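Local coordinates for restriction endonuclease AspBHI (Azoarcus sp., PDB 4OC8), which cuts DNA in a modification-dependent manner as a restriction endonuclease and assembles into a tetramer, at residues A[306-315]-A[333-343]; A[252-260]-A[380-388]. All coordinates share one frame; numbering follows the deposited sequence.

Contact 1 of 2, residues A[306-315]-A[333-343]; sequences CYGANNAVGV and LVTTSYVDRQA
Val313 is clamped to the loop around Val339 through both of its backbone polar groups. Its N donates to Tyr338 O at 2.7 Å, almost straight (169° at the hydrogen) and in the carbonyl plane. Its O accepts from Asp340 N at 3.1 Å. These two bonds form a single bridge, with Val339 facing Val313. The Val313 side chain lies across that of Val339, Val313 CB to Val339 CG2 4.0 Å. Its CG2, anti to the carbonyl carbon, reaches past Thr335 OG1.

Tyr338 CG sits between the backbone N and the carbonyl carbon (chi1 78°), and this brings the end of the side chain up to 306-315. There Ala312 CB rests over one ring face, while Ala309 O lies at the ring edge. Thr336 OG1 donates to Tyr307 O at 3.0 Å, in the carbonyl plane and on a lone pair. Arg242 also donates to Tyr307 O. Ser337 OG donates to Asn311 O at 2.9 Å from above the carbonyl plane.

Asp340 N-caps helix 341-349, its OD1 taking Ala343 N at 2.9 Å. An alanine here removes OD1, and the first turn of the helix, with Ala343 N deprived of that acceptor, would probably be held less firmly. Val315 CG2 packs on the Gln342 amide. The contact joins two strand-to-helix connections, after neighbouring parallel strands 294-305 and 330-335, in the nuclease domain of the PD-(D/E)XK clan.

Contact 2 of 2, residues A[252-260]-A[380-388]; sequences FEACAGALT and WLDGITASV
Ala256 O takes the amide of Thr260 at 2.7 Å and, weakly, its hydroxyl OG1, within helix 251-263, whose Cys255, Ala258 and Leu259 pack on Trp380 and Ile384 of helix 374-386. This is near-perpendicular helix-helix packing, joining a helix of the nuclease family region to the C-terminal helix. The short segments cross at 105°, with axes 9.6 Å apart. Helix 251-263 is sandwiched: Ala256 and Thr260 rest on strands 294-305 and 330-335, and helix 374-386 lies beyond it.

Trp380 reaches out with CG anti to the backbone N (chi1 179°), which brings the far end of the indole to the other helix. Its CH2 meets Leu259 CG at 3.7 Å. The leucine comes at the ring edge, near the plane, and the two side chains cross at about a right angle. Cys255 SG approaches the same corner obliquely, 4.7 Å from the centroid of the six-membered ring of Trp380, a sulfur-aromatic contact. Leu381 CD2 also touches SG, and Tyr245 packs on both of these residues.

Ile384 fills the middle. Its CG2 lies against the backbone of Ala254 and Cys255, 4.0 Å from Cys255 CA. Beside it, Val388 touches Ala254, but this chain end is poorly ordered. Ile384 CD1 sits between the two helices, 4.0 Å from Ala258 CB and over one face of the Trp380 indole, offset toward its rim.

From the N terminus, the chain first builds the N-terminal region, then enters helix 251-263, the first half of contact 2. It runs through strand 294-305 into 306-315. After 17 intervening residues, nine of them in helix 315-324, it returns on strand 330-335 to close contact 1. Helix 374-386 then closes contact 2 at the C terminus. Contact 1 is therefore nested inside the long loop of contact 2. Their centres are about 20 Å apart, yet they touch: Cys306 CB packs on Phe252 CD2 at 3.8 Å, and Val334 lies on Ala256 and Leu259. Through these three residues helix 251-263 meets contact 1 at the five-stranded sheet.

Contact 1 of 2, residues A[306-315]-A[333-343]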
loop_
_atom_site.group_PDB
_atom_site.type_symbol
_atom_site.label_atom_id
_atom_site.label_comp_id
_atom_site.label_asym_id
_atom_site.label_seq_id
_atom_site.Cartn_x
_atom_site.Cartn_y
_atom_site.Cartn_z
ATOM N N CYS A 306 10.874 -4.194 22.187
ATOM C CA CYS A 306 11.998 -3.340 22.550
ATOM C C CYS A 306 13.119 -4.172 23.171
ATOM O O CYS A 306 13.127 -4.413 24.376
ATOM C CB CYS A 306 11.543 -2.260 23.529
ATOM S SG CYS A 306 12.543 -0.776 23.501
ATOM N N TYR A 307 14.063 -4.600 22.339
ATOM C CA TYR A 307 15.143 -5.487 22.767
ATOM C C TYR A 307 16.521 -4.854 22.605
ATOM O O TYR A 307 16.704 -3.918 21.825
ATOM C CB TYR A 307 15.129 -6.780 21.950
ATOM C CG TYR A 307 14.127 -7.813 22.393
ATOM C CD1 TYR A 307 13.083 -7.483 23.243
ATOM C CD2 TYR A 307 14.236 -9.130 21.971
ATOM C CE1 TYR A 307 12.164 -8.436 23.650
ATOM C CE2 TYR A 307 13.329 -10.088 22.373
ATOM C CZ TYR A 307 12.293 -9.738 23.213
ATOM O OH TYR A 307 11.383 -10.693 23.618
ATOM N N GLY A 308 17.492 -5.385 23.342
ATOM C CA GLY A 308 18.885 -5.060 23.110
ATOM C C GLY A 308 19.399 -5.927 21.976
ATOM O O GLY A 308 18.852 -7.004 21.720
ATOM N N ALA A 309 20.446 -5.464 21.299
ATOM C CA ALA A 309 20.988 -6.172 20.144
ATOM C C ALA A 309 21.502 -7.571 20.495
ATOM O O ALA A 309 21.631 -8.432 19.623
ATOM C CB ALA A 309 22.082 -5.353 19.496
ATOM N N ASN A 310 21.790 -7.795 21.773
ATOM C CA ASN A 310 22.264 -9.095 22.235
ATOM C C ASN A 310 21.141 -10.119 22.393
ATOM O O ASN A 310 21.397 -11.306 22.584
ATOM C CB ASN A 310 23.053 -8.952 23.548
ATOM C CG ASN A 310 22.257 -8.258 24.652
ATOM O OD1 ASN A 310 21.646 -7.209 24.436
ATOM N ND2 ASN A 310 22.268 -8.845 25.843
ATOM N N ASN A 311 19.900 -9.650 22.317
ATOM C CA ASN A 311 18.740 -10.516 22.494
ATOM C C ASN A 311 17.882 -10.547 21.245
ATOM O O ASN A 311 17.226 -9.564 20.912
ATOM C CB ASN A 311 17.898 -10.047 23.678
ATOM C CG ASN A 311 18.692 -9.969 24.959
ATOM O OD1 ASN A 311 18.953 -8.883 25.477
ATOM N ND2 ASN A 311 19.084 -11.123 25.483
ATOM N N ALA A 312 17.886 -11.683 20.563
ATOM C CA ALA A 312 17.190 -11.815 19.292
ATOM C C ALA A 312 15.685 -11.931 19.477
ATOM O O ALA A 312 15.208 -12.287 20.553
ATOM C CB ALA A 312 17.712 -13.027 18.540
ATOM N N VAL A 313 14.937 -11.628 18.423
ATOM C CA VAL A 313 13.518 -11.947 18.404
ATOM C C VAL A 313 13.365 -13.353 17.840
ATOM O O VAL A 313 13.823 -13.646 16.738
ATOM C CB VAL A 313 12.709 -10.933 17.580
ATOM C CG1 VAL A 313 11.317 -11.468 17.295
ATOM C CG2 VAL A 313 12.631 -9.604 18.322
ATOM N N GLY A 314 12.740 -14.230 18.613
ATOM C CA GLY A 314 12.686 -15.629 18.243
ATOM C C GLY A 314 11.315 -16.150 17.866
ATOM O O GLY A 314 10.369 -15.389 17.671
ATOM N N VAL A 315 11.225 -17.472 17.777
ATOM C CA VAL A 315 10.010 -18.166 17.378
ATOM C C VAL A 315 8.800 -17.803 18.244
ATOM O O VAL A 315 7.683 -17.704 17.743
ATOM C CB VAL A 315 10.240 -19.693 17.411
ATOM C CG1 VAL A 315 8.973 -20.451 17.036
ATOM C CG2 VAL A 315 11.382 -20.061 16.487
ATOM N N LEU A 333 5.990 -6.313 12.626
ATOM C CA LEU A 333 6.792 -6.520 13.820
ATOM C C LEU A 333 7.922 -5.519 13.847
ATOM O O LEU A 333 8.853 -5.610 13.051
ATOM C CB LEU A 333 7.362 -7.937 13.860
ATOM C CG LEU A 333 8.300 -8.224 15.034
ATOM C CD1 LEU A 333 7.818 -9.427 15.817
ATOM C CD2 LEU A 333 9.726 -8.439 14.557
ATOM N N VAL A 334 7.838 -4.561 14.761
ATOM C CA VAL A 334 8.895 -3.574 14.929
ATOM C C VAL A 334 9.786 -3.968 16.102
ATOM O O VAL A 334 9.295 -4.322 17.167
ATOM C CB VAL A 334 8.310 -2.170 15.160
ATOM C CG1 VAL A 334 9.421 -1.153 15.374
ATOM C CG2 VAL A 334 7.428 -1.771 13.988
ATOM N N THR A 335 11.095 -3.925 15.900
ATOM C CA THR A 335 12.025 -4.280 16.961
ATOM C C THR A 335 13.314 -3.476 16.882
ATOM O O THR A 335 13.838 -3.219 15.795
ATOM C CB THR A 335 12.374 -5.779 16.936
ATOM O OG1 THR A 335 13.471 -6.024 17.825
ATOM C CG2 THR A 335 12.761 -6.213 15.533
ATOM N N THR A 336 13.823 -3.086 18.046
ATOM C CA THR A 336 15.104 -2.395 18.132
ATOM C C THR A 336 16.267 -3.389 18.112
ATOM O O THR A 336 17.415 -3.018 18.335
ATOM C CB THR A 336 15.189 -1.518 19.396
ATOM O OG1 THR A 336 14.613 -2.217 20.510
ATOM C CG2 THR A 336 14.441 -0.214 19.182
ATOM N N SER A 337 15.957 -4.653 17.847
ATOM C CA SER A 337 16.977 -5.680 17.714
ATOM C C SER A 337 16.811 -6.404 16.385
ATOM O O SER A 337 16.244 -5.856 15.444
ATOM C CB SER A 337 16.864 -6.675 18.862
ATOM O OG SER A 337 17.750 -7.762 18.688
ATOM N N TYR A 338 17.304 -7.636 16.315
ATOM C CA TYR A 338 17.191 -8.440 15.101
ATOM C C TYR A 338 16.352 -9.695 15.331
ATOM O O TYR A 338 16.140 -10.115 16.468
ATOM C CB TYR A 338 18.576 -8.839 14.602
ATOM C CG TYR A 338 19.202 -9.985 15.372
ATOM C CD1 TYR A 338 19.723 -9.792 16.647
ATOM C CD2 TYR A 338 19.283 -11.258 14.818
ATOM C CE1 TYR A 338 20.298 -10.835 17.352
ATOM C CE2 TYR A 338 19.857 -12.303 15.514
ATOM C CZ TYR A 338 20.366 -12.088 16.778
ATOM O OH TYR A 338 20.933 -13.135 17.470
ATOM N N VAL A 339 15.869 -10.281 14.240
ATOM C CA VAL A 339 15.149 -11.548 14.286
ATOM C C VAL A 339 16.098 -12.686 13.916
ATOM O O VAL A 339 16.756 -12.627 12.876
ATOM C CB VAL A 339 13.970 -11.545 13.304
ATOM C CG1 VAL A 339 13.246 -12.878 13.340
ATOM C CG2 VAL A 339 13.021 -10.408 13.625
ATOM N N ASP A 340 16.168 -13.720 14.754
ATOM C CA ASP A 340 17.139 -14.798 14.541
ATOM C C ASP A 340 16.850 -15.646 13.305
ATOM O O ASP A 340 15.794 -15.515 12.685
ATOM C CB ASP A 340 17.317 -15.681 15.790
ATOM C CG ASP A 340 16.109 -16.577 16.087
ATOM O OD1 ASP A 340 15.235 -16.779 15.216
ATOM O OD2 ASP A 340 16.045 -17.103 17.220
ATOM N N ARG A 341 17.790 -16.533 12.984
ATOM C CA ARG A 341 17.705 -17.379 11.797
ATOM C C ARG A 341 16.439 -18.239 11.758
ATOM O O ARG A 341 15.701 -18.205 10.779
ATOM C CB ARG A 341 18.960 -18.254 11.675
ATOM C CG ARG A 341 19.042 -19.085 10.397
ATOM C CD ARG A 341 18.898 -18.220 9.151
ATOM N NE ARG A 341 19.965 -17.229 9.032
ATOM C CZ ARG A 341 21.033 -17.366 8.252
ATOM N NH1 ARG A 341 21.179 -18.459 7.514
ATOM N NH2 ARG A 341 21.953 -16.409 8.208
ATOM N N GLN A 342 16.185 -18.995 12.821
ATOM C CA GLN A 342 15.035 -19.896 12.856
ATOM C C GLN A 342 13.701 -19.187 12.593
ATOM O O GLN A 342 12.893 -19.650 11.785
ATOM C CB GLN A 342 14.978 -20.654 14.184
ATOM C CG GLN A 342 13.880 -21.713 14.247
ATOM C CD GLN A 342 13.804 -22.410 15.598
ATOM O OE1 GLN A 342 14.568 -22.103 16.516
ATOM N NE2 GLN A 342 12.872 -23.353 15.725
ATOM N N ALA A 343 13.481 -18.058 13.262
ATOM C CA ALA A 343 12.219 -17.328 13.142
ATOM C C ALA A 343 12.025 -16.714 11.753
ATOM O O ALA A 343 10.938 -16.798 11.173
ATOM C CB ALA A 343 12.118 -16.257 14.221
#

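Contact 2 of 2, residues A[252-260]-A[380-388]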
loop_
_atom_site.group_PDB
_atom_site.type_symbol
_atom_site.label_atom_id
_atom_site.label_comp_id
_atom_site.label_asym_id
_atom_site.label_seq_id
_atom_site.Cartn_x
_atom_site.Cartn_y
_atom_site.Cartn_z
ATOM N N PHE A 252 6.576 1.845 24.206
ATOM C CA PHE A 252 7.289 1.624 22.956
ATOM C C PHE A 252 6.341 1.320 21.803
ATOM O O PHE A 252 6.614 1.692 20.661
ATOM C CB PHE A 252 8.312 0.501 23.088
ATOM C CG PHE A 252 8.995 0.161 21.799
ATOM C CD1 PHE A 252 9.859 1.062 21.203
ATOM C CD2 PHE A 252 8.770 -1.054 21.182
ATOM C CE1 PHE A 252 10.493 0.755 20.015
ATOM C CE2 PHE A 252 9.397 -1.368 19.994
ATOM C CZ PHE A 252 10.260 -0.459 19.409
ATOM N N GLU A 253 5.229 0.653 22.107
ATOM C CA GLU A 253 4.224 0.364 21.088
ATOM C C GLU A 253 3.824 1.638 20.348
ATOM O O GLU A 253 3.766 1.652 19.115
ATOM C CB GLU A 253 3.004 -0.310 21.707
ATOM C CG GLU A 253 3.333 -1.623 22.390
ATOM C CD GLU A 253 2.139 -2.230 23.086
ATOM O OE1 GLU A 253 1.008 -1.747 22.840
ATOM O OE2 GLU A 253 2.334 -3.179 23.879
ATOM N N ALA A 254 3.602 2.713 21.099
ATOM C CA ALA A 254 3.277 3.999 20.496
ATOM C C ALA A 254 4.342 4.355 19.475
ATOM O O ALA A 254 4.032 4.624 18.312
ATOM C CB ALA A 254 3.167 5.081 21.553
ATOM N N CYS A 255 5.599 4.311 19.909
ATOM C CA CYS A 255 6.724 4.584 19.026
ATOM C C CYS A 255 6.648 3.697 17.788
ATOM O O CYS A 255 6.780 4.182 16.653
ATOM C CB CYS A 255 8.046 4.358 19.759
ATOM S SG CYS A 255 9.497 4.508 18.710
ATOM N N ALA A 256 6.386 2.409 18.005
ATOM C CA ALA A 256 6.306 1.473 16.896
ATOM C C ALA A 256 5.263 1.989 15.917
ATOM O O ALA A 256 5.533 2.111 14.715
ATOM C CB ALA A 256 5.951 0.091 17.388
ATOM N N GLY A 257 4.100 2.353 16.455
ATOM C CA GLY A 257 3.012 2.888 15.657
ATOM C C GLY A 257 3.496 4.026 14.784
ATOM O O GLY A 257 3.259 4.028 13.575
ATOM N N ALA A 258 4.229 4.959 15.384
ATOM C CA ALA A 258 4.707 6.114 14.645
ATOM C C ALA A 258 5.574 5.636 13.485
ATOM O O ALA A 258 5.361 6.027 12.329
ATOM C CB ALA A 258 5.471 7.051 15.555
ATOM N N LEU A 259 6.505 4.735 13.791
ATOM C CA LEU A 259 7.396 4.194 12.776
ATOM C C LEU A 259 6.579 3.516 11.686
ATOM O O LEU A 259 6.874 3.659 10.494
ATOM C CB LEU A 259 8.394 3.220 13.402
ATOM C CG LEU A 259 9.519 3.875 14.205
ATOM C CD1 LEU A 259 10.244 2.848 15.065
ATOM C CD2 LEU A 259 10.491 4.563 13.257
ATOM N N THR A 260 5.518 2.827 12.099
ATOM C CA THR A 260 4.660 2.144 11.146
ATOM C C THR A 260 4.080 3.157 10.165
ATOM O O THR A 260 4.114 2.933 8.957
ATOM C CB THR A 260 3.559 1.328 11.853
ATOM O OG1 THR A 260 4.138 0.139 12.407
ATOM C CG2 THR A 260 2.459 0.932 10.887
ATOM N N TRP A 380 12.127 13.787 18.703
ATOM C CA TRP A 380 11.178 12.951 17.986
ATOM C C TRP A 380 10.316 12.138 18.948
ATOM O O TRP A 380 9.083 12.108 18.826
ATOM C CB TRP A 380 11.926 12.022 17.029
ATOM C CG TRP A 380 11.038 11.091 16.261
ATOM C CD1 TRP A 380 10.146 11.428 15.289
ATOM C CD2 TRP A 380 10.966 9.667 16.392
ATOM N NE1 TRP A 380 9.516 10.307 14.814
ATOM C CE2 TRP A 380 10.004 9.209 15.475
ATOM C CE3 TRP A 380 11.623 8.731 17.199
ATOM C CZ2 TRP A 380 9.679 7.863 15.337
ATOM C CZ3 TRP A 380 11.300 7.392 17.064
ATOM C CH2 TRP A 380 10.339 6.971 16.139
ATOM N N LEU A 381 10.974 11.489 19.907
ATOM C CA LEU A 381 10.286 10.701 20.925
ATOM C C LEU A 381 9.381 11.571 21.800
ATOM O O LEU A 381 8.274 11.160 22.169
ATOM C CB LEU A 381 11.298 9.945 21.783
ATOM C CG LEU A 381 12.006 8.794 21.070
ATOM C CD1 LEU A 381 13.147 8.250 21.905
ATOM C CD2 LEU A 381 11.018 7.689 20.738
ATOM N N ASP A 382 9.854 12.771 22.126
ATOM C CA ASP A 382 9.036 13.734 22.853
ATOM C C ASP A 382 7.759 13.998 22.064
ATOM O O ASP A 382 6.655 14.027 22.624
ATOM C CB ASP A 382 9.805 15.040 23.082
ATOM C CG ASP A 382 10.908 14.897 24.121
ATOM O OD1 ASP A 382 10.736 14.104 25.073
ATOM O OD2 ASP A 382 11.944 15.583 23.984
ATOM N N GLY A 383 7.926 14.166 20.754
ATOM C CA GLY A 383 6.809 14.345 19.845
ATOM C C GLY A 383 5.825 13.192 19.887
ATOM O O GLY A 383 4.617 13.406 19.995
ATOM N N ILE A 384 6.338 11.968 19.806
ATOM C CA ILE A 384 5.474 10.789 19.850
ATOM C C ILE A 384 4.679 10.727 21.146
ATOM O O ILE A 384 3.456 10.617 21.119
ATOM C CB ILE A 384 6.268 9.483 19.726
ATOM C CG1 ILE A 384 7.169 9.517 18.496
ATOM C CG2 ILE A 384 5.325 8.286 19.668
ATOM C CD1 ILE A 384 8.042 8.295 18.378
ATOM N N THR A 385 5.379 10.795 22.276
ATOM C CA THR A 385 4.728 10.678 23.581
ATOM C C THR A 385 3.704 11.786 23.803
ATOM O O THR A 385 2.639 11.549 24.375
ATOM C CB THR A 385 5.747 10.676 24.740
ATOM O OG1 THR A 385 6.480 11.907 24.736
ATOM C CG2 THR A 385 6.719 9.507 24.600
ATOM N N ALA A 386 4.020 12.987 23.330
ATOM C CA ALA A 386 3.114 14.122 23.481
ATOM C C ALA A 386 1.910 14.052 22.542
ATOM O O ALA A 386 0.847 14.591 22.850
ATOM C CB ALA A 386 3.862 15.435 23.288
ATOM N N SER A 387 2.077 13.390 21.400
ATOM C CA SER A 387 1.022 13.344 20.389
ATOM C C SER A 387 0.139 12.103 20.494
ATOM O O SER A 387 -0.731 11.883 19.651
ATOM C CB SER A 387 1.611 13.450 18.981
ATOM O OG SER A 387 2.430 12.333 18.690
ATOM N N VAL A 388 0.374 11.289 21.519
ATOM C CA VAL A 388 -0.480 10.132 21.788
ATOM C C VAL A 388 -0.846 10.063 23.269
ATOM O O VAL A 388 -2.024 10.058 23.627
ATOM C CB VAL A 388 0.181 8.792 21.377
ATOM C CG1 VAL A 388 0.661 8.840 19.925
ATOM C CG2 VAL A 388 1.321 8.445 22.325
#